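Hemolysin BL lytic component L1 (Bacillus cereus, PDB 7NMQ) serves as lytic component L1 of haemolysin BL, an alpha-helical pore-forming enterotoxin, and probably acts on membranes together with the other components. Local coordinates at residues A108-K111 and E112-D116; E288-A291 and Y292-Q295. One frame throughout, in Å; residues are numbered along the deposited sequence.

Contact 1: A108-K111 and E112-D116; sequences AGLK and EGIND. With EDO (1,2-ethanediol), chain F.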
loop_
_atom_site.group_PDB
_atom_site.type_symbol
_atom_site.label_atom_id
_atom_site.label_comp_id
_atom_site.label_asym_id
_atom_site.label_seq_id
_atom_site.Cartn_x
_atom_site.Cartn_y
_atom_site.Cartn_z
ATOM N N ALA A 108 21.176 37.433 5.151
ATOM C CA ALA A 108 21.914 36.318 5.790
ATOM C C ALA A 108 20.921 35.455 6.567
ATOM O O ALA A 108 21.016 34.239 6.535
ATOM C CB ALA A 108 23.010 36.786 6.721
ATOM N N GLY A 109 20.040 36.109 7.311
ATOM C CA GLY A 109 19.017 35.430 8.116
ATOM C C GLY A 109 18.080 34.584 7.274
ATOM O O GLY A 109 17.733 33.454 7.646
ATOM N N LEU A 110 17.618 35.138 6.171
ATOM C CA LEU A 110 16.705 34.410 5.280
ATOM C C LEU A 110 17.465 33.223 4.688
ATOM O O LEU A 110 16.937 32.107 4.649
ATOM C CB LEU A 110 16.180 35.345 4.194
ATOM C CG LEU A 110 15.233 34.643 3.211
ATOM C CD1 LEU A 110 13.975 34.115 3.875
ATOM C CD2 LEU A 110 14.878 35.547 2.074
ATOM N N LYS A 111 18.655 33.454 4.175
ATOM C CA LYS A 111 19.449 32.366 3.565
ATOM C C LYS A 111 19.693 31.250 4.583
ATOM O O LYS A 111 19.614 30.082 4.191
ATOM C CB LYS A 111 20.795 32.851 3.051
ATOM C CG LYS A 111 20.694 33.693 1.799
ATOM C CD LYS A 111 22.055 34.131 1.320
ATOM C CE LYS A 111 22.783 32.953 0.711
ATOM N NZ LYS A 111 24.035 33.375 0.041
ATOM N N GLU A 112 19.976 31.575 5.835
ATOM C CA GLU A 112 20.251 30.524 6.839
ATOM C C GLU A 112 18.981 29.684 7.032
ATOM O O GLU A 112 19.091 28.451 7.133
ATOM C CB GLU A 112 20.705 31.142 8.147
ATOM C CG GLU A 112 21.374 30.129 9.048
ATOM C CD GLU A 112 22.774 29.722 8.613
ATOM O OE1 GLU A 112 23.386 30.393 7.734
ATOM O OE2 GLU A 112 23.281 28.785 9.206
ATOM N N GLY A 113 17.818 30.322 7.119
ATOM C CA GLY A 113 16.527 29.626 7.289
ATOM C C GLY A 113 16.259 28.718 6.116
ATOM O O GLY A 113 15.922 27.523 6.284
ATOM N N ILE A 114 16.450 29.244 4.912
ATOM C CA ILE A 114 16.180 28.424 3.698
ATOM C C ILE A 114 17.183 27.282 3.651
ATOM O O ILE A 114 16.773 26.158 3.301
ATOM C CB ILE A 114 16.222 29.321 2.449
ATOM C CG1 ILE A 114 15.090 30.347 2.465
ATOM C CG2 ILE A 114 16.253 28.485 1.193
ATOM C CD1 ILE A 114 13.708 29.796 2.418
ATOM N N ASN A 115 18.441 27.534 3.983
ATOM C CA ASN A 115 19.448 26.447 4.004
ATOM C C ASN A 115 19.040 25.339 4.990
ATOM O O ASN A 115 19.256 24.171 4.671
ATOM C CB ASN A 115 20.849 26.983 4.295
ATOM C CG ASN A 115 21.893 25.972 3.910
ATOM O OD1 ASN A 115 21.982 25.618 2.741
ATOM N ND2 ASN A 115 22.575 25.427 4.900
ATOM N N ASP A 116 18.534 25.689 6.140
ATOM C CA ASP A 116 18.115 24.669 7.138
ATOM C C ASP A 116 16.991 23.820 6.542
ATOM O O ASP A 116 16.959 22.600 6.754
ATOM C CB ASP A 116 17.584 25.269 8.430
ATOM C CG ASP A 116 18.649 25.877 9.299
ATOM O OD1 ASP A 116 19.870 25.735 8.967
ATOM O OD2 ASP A 116 18.258 26.485 10.324
HETATM C C1 EDO F . 22.886 21.744 1.432
HETATM O O1 EDO F . 22.281 22.855 0.784
HETATM C C2 EDO F . 22.312 21.486 2.782
HETATM O O2 EDO F . 21.640 22.607 3.333
HETATM O O HOH W 1 23.441 33.007 5.850
#
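Leu110 and Ile114 run alongside each other in the same direction on one face of an alpha-helix, with Leu110 CD1 4.2 Å from Ile114 CG1. CG1 of Ile114 is anti to the carbonyl carbon (chi1 -65°), which turns the branch toward the residues before it and sets it 3.4 Å from Leu110 O. Leu110 O accepts the N-H of Ile114 N at 2.9 Å with an N-H...O angle of 166°, so one oxygen takes the backbone bond and also lies against the Ile114 side chain. Gly113 N to Gly109 O, at 3.2 Å, is the longest of the four bonds that join 108-111 to 112-115; with no side chain on either residue, only backbone lies along the line from Gly109 to Gly113.

The other side is looser and wetter. A water donates both to Ala108 O (2.8 Å) and to Glu112 OE1 (3.2 Å), giving Ala108 O a second donor besides Glu112 N. The bend of Glu112 at chi2 (74°) brings its carboxylate to this water. Further along, Asn115 OD1 accepts a bond from O2 of an ethanediol molecule at 3.1 Å; that molecule, likely a crystallisation additive, also bonds Thr119.

Near the start of helix 107-154, Leu110 packs against helices 45-103, 275-325 and 330-357, Ile114 meets Leu321, and Lys111 reaches past Leu322 and Ile325 to a salt bridge with Asp326.

Contact 2: E288-A291 and Y292-Q295; sequences ETLA and YLYQ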
loop_
_atom_site.group_PDB
_atom_site.type_symbol
_atom_site.label_atom_id
_atom_site.label_comp_id
_atom_site.label_asym_id
_atom_site.label_seq_id
_atom_site.Cartn_x
_atom_site.Cartn_y
_atom_site.Cartn_z
ATOM N N GLU A 288 -2.332 -17.066 -5.535
ATOM C CA GLU A 288 -2.726 -15.784 -6.122
ATOM C C GLU A 288 -2.250 -14.652 -5.203
ATOM O O GLU A 288 -1.664 -13.663 -5.681
ATOM C CB GLU A 288 -4.215 -15.741 -6.390
ATOM C CG GLU A 288 -4.662 -16.740 -7.448
ATOM C CD GLU A 288 -3.865 -16.551 -8.754
ATOM O OE1 GLU A 288 -3.850 -15.424 -9.313
ATOM O OE2 GLU A 288 -3.141 -17.493 -9.142
ATOM N N THR A 289 -2.511 -14.774 -3.919
ATOM C CA THR A 289 -2.143 -13.729 -2.958
ATOM C C THR A 289 -0.631 -13.550 -2.956
ATOM O O THR A 289 -0.147 -12.416 -2.845
ATOM C CB THR A 289 -2.696 -14.022 -1.575
ATOM O OG1 THR A 289 -4.117 -14.045 -1.670
ATOM C CG2 THR A 289 -2.217 -12.981 -0.586
ATOM N N LEU A 290 0.150 -14.623 -3.000
ATOM C CA LEU A 290 1.623 -14.435 -2.910
ATOM C C LEU A 290 2.112 -13.628 -4.114
ATOM O O LEU A 290 3.087 -12.897 -3.910
ATOM C CB LEU A 290 2.326 -15.777 -2.889
ATOM C CG LEU A 290 2.145 -16.600 -1.614
ATOM C CD1 LEU A 290 2.941 -17.891 -1.695
ATOM C CD2 LEU A 290 2.474 -15.850 -0.365
ATOM N N ALA A 291 1.549 -13.798 -5.299
ATOM C CA ALA A 291 1.919 -13.010 -6.493
ATOM C C ALA A 291 1.438 -11.564 -6.312
ATOM O O ALA A 291 2.238 -10.660 -6.547
ATOM C CB ALA A 291 1.361 -13.598 -7.757
ATOM N N TYR A 292 0.209 -11.361 -5.833
ATOM C CA TYR A 292 -0.323 -9.999 -5.607
ATOM C C TYR A 292 0.571 -9.259 -4.598
ATOM O O TYR A 292 0.761 -8.019 -4.726
ATOM C CB TYR A 292 -1.774 -10.071 -5.155
ATOM C CG TYR A 292 -2.728 -10.634 -6.173
ATOM C CD1 TYR A 292 -2.492 -10.552 -7.541
ATOM C CD2 TYR A 292 -3.947 -11.115 -5.773
ATOM C CE1 TYR A 292 -3.391 -11.067 -8.469
ATOM C CE2 TYR A 292 -4.852 -11.636 -6.689
ATOM C CZ TYR A 292 -4.597 -11.593 -8.048
ATOM O OH TYR A 292 -5.534 -12.160 -8.904
ATOM N N LEU A 293 1.102 -9.946 -3.590
ATOM C CA LEU A 293 1.981 -9.320 -2.577
ATOM C C LEU A 293 3.213 -8.730 -3.269
ATOM O O LEU A 293 3.517 -7.547 -2.997
ATOM C CB LEU A 293 2.401 -10.317 -1.496
ATOM C CG LEU A 293 1.435 -10.494 -0.336
ATOM C CD1 LEU A 293 1.718 -11.795 0.415
ATOM C CD2 LEU A 293 1.566 -9.319 0.626
ATOM N N TYR A 294 3.945 -9.485 -4.081
ATOM C CA TYR A 294 5.187 -8.886 -4.626
ATOM C C TYR A 294 4.780 -7.787 -5.625
ATOM O O TYR A 294 5.511 -6.775 -5.717
ATOM C CB TYR A 294 6.180 -9.920 -5.159
ATOM C CG TYR A 294 5.904 -10.508 -6.507
ATOM C CD1 TYR A 294 6.095 -9.783 -7.665
ATOM C CD2 TYR A 294 5.575 -11.857 -6.660
ATOM C CE1 TYR A 294 5.860 -10.348 -8.914
ATOM C CE2 TYR A 294 5.359 -12.425 -7.909
ATOM C CZ TYR A 294 5.488 -11.667 -9.052
ATOM O OH TYR A 294 5.283 -12.236 -10.282
ATOM N N GLN A 295 3.647 -7.911 -6.309
ATOM C CA GLN A 295 3.191 -6.889 -7.281
ATOM C C GLN A 295 2.887 -5.585 -6.545
ATOM O O GLN A 295 3.185 -4.493 -7.070
ATOM C CB GLN A 295 1.966 -7.333 -8.058
ATOM C CG GLN A 295 2.237 -8.535 -8.934
ATOM C CD GLN A 295 0.933 -9.148 -9.400
ATOM O OE1 GLN A 295 -0.183 -8.645 -9.161
ATOM N NE2 GLN A 295 1.067 -10.214 -10.126
#
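Tyr292 folds back over the preceding turn of helix 275-325, part of the long alpha-helical bundle expected of a ClyA-like toxin, and its ring covers Glu288 O. With CG anti to the carbonyl carbon (chi1 -65°), the ring of Tyr292 stands over Glu288 O, which lies 3.2 Å from the ring plane, offset toward the rim. The oxygen remains an ordinary helix acceptor: Tyr292 N donates to Glu288 O in the carbonyl plane at 3.0 Å. The carboxylate of Glu288, on a chain bent at chi2, is turned almost perpendicular to the ring (planes 86° apart). Its OE1 bonds a di(hydroxyethyl)ether molecule, presumably carried over from crystallisation, while Lys188 makes a cation-pi contact with the ring.

Tyr294 takes the less usual rotamer, CG between the backbone N and the carbonyl carbon (chi1 78°), and so leans back along the helix until one face meets Ala291 O. Its ring edge-to-face partner is Tyr143. Ala291 O also receives the N-H of Gln295 N at 3.1 Å, and the extended Gln295 chain runs past, Gln295 CG approaching Ala291 O to 3.2 Å. On the buried side Leu290 lies between helix 107-154 (Asn145, Ser146, Phe149) and Met31 of helix 10-33, Leu293 meets Met24 and Tyr27, and Thr289 OG1 is bonded by Arg184 of helix 173-200. The two leucines cross at an angle, closest at 4.2 Å from Leu290 CD2 to Leu293 CD1.

Overall arrangement
Both contacts are stretches of about two turns of helix, joined by i to i+4 backbone bonds. The centre of contact 1 is about 37 Å, and that of contact 2 about 13 Å, from the centre of the chain; the two centres are about 47 Å apart. Three of eight touching residues are buried in contact 1 and two are exposed; in contact 2 four are buried and none is exposed. Both pack aliphatic side chains, but contact 1 adds glycines, a water bridge and a salt bridge, contact 2 tyrosine faces over carbonyl oxygens. Contact 1 lies on helix 107-154 and touches helix 275-325; contact 2 lies on 275-325 and touches 107-154.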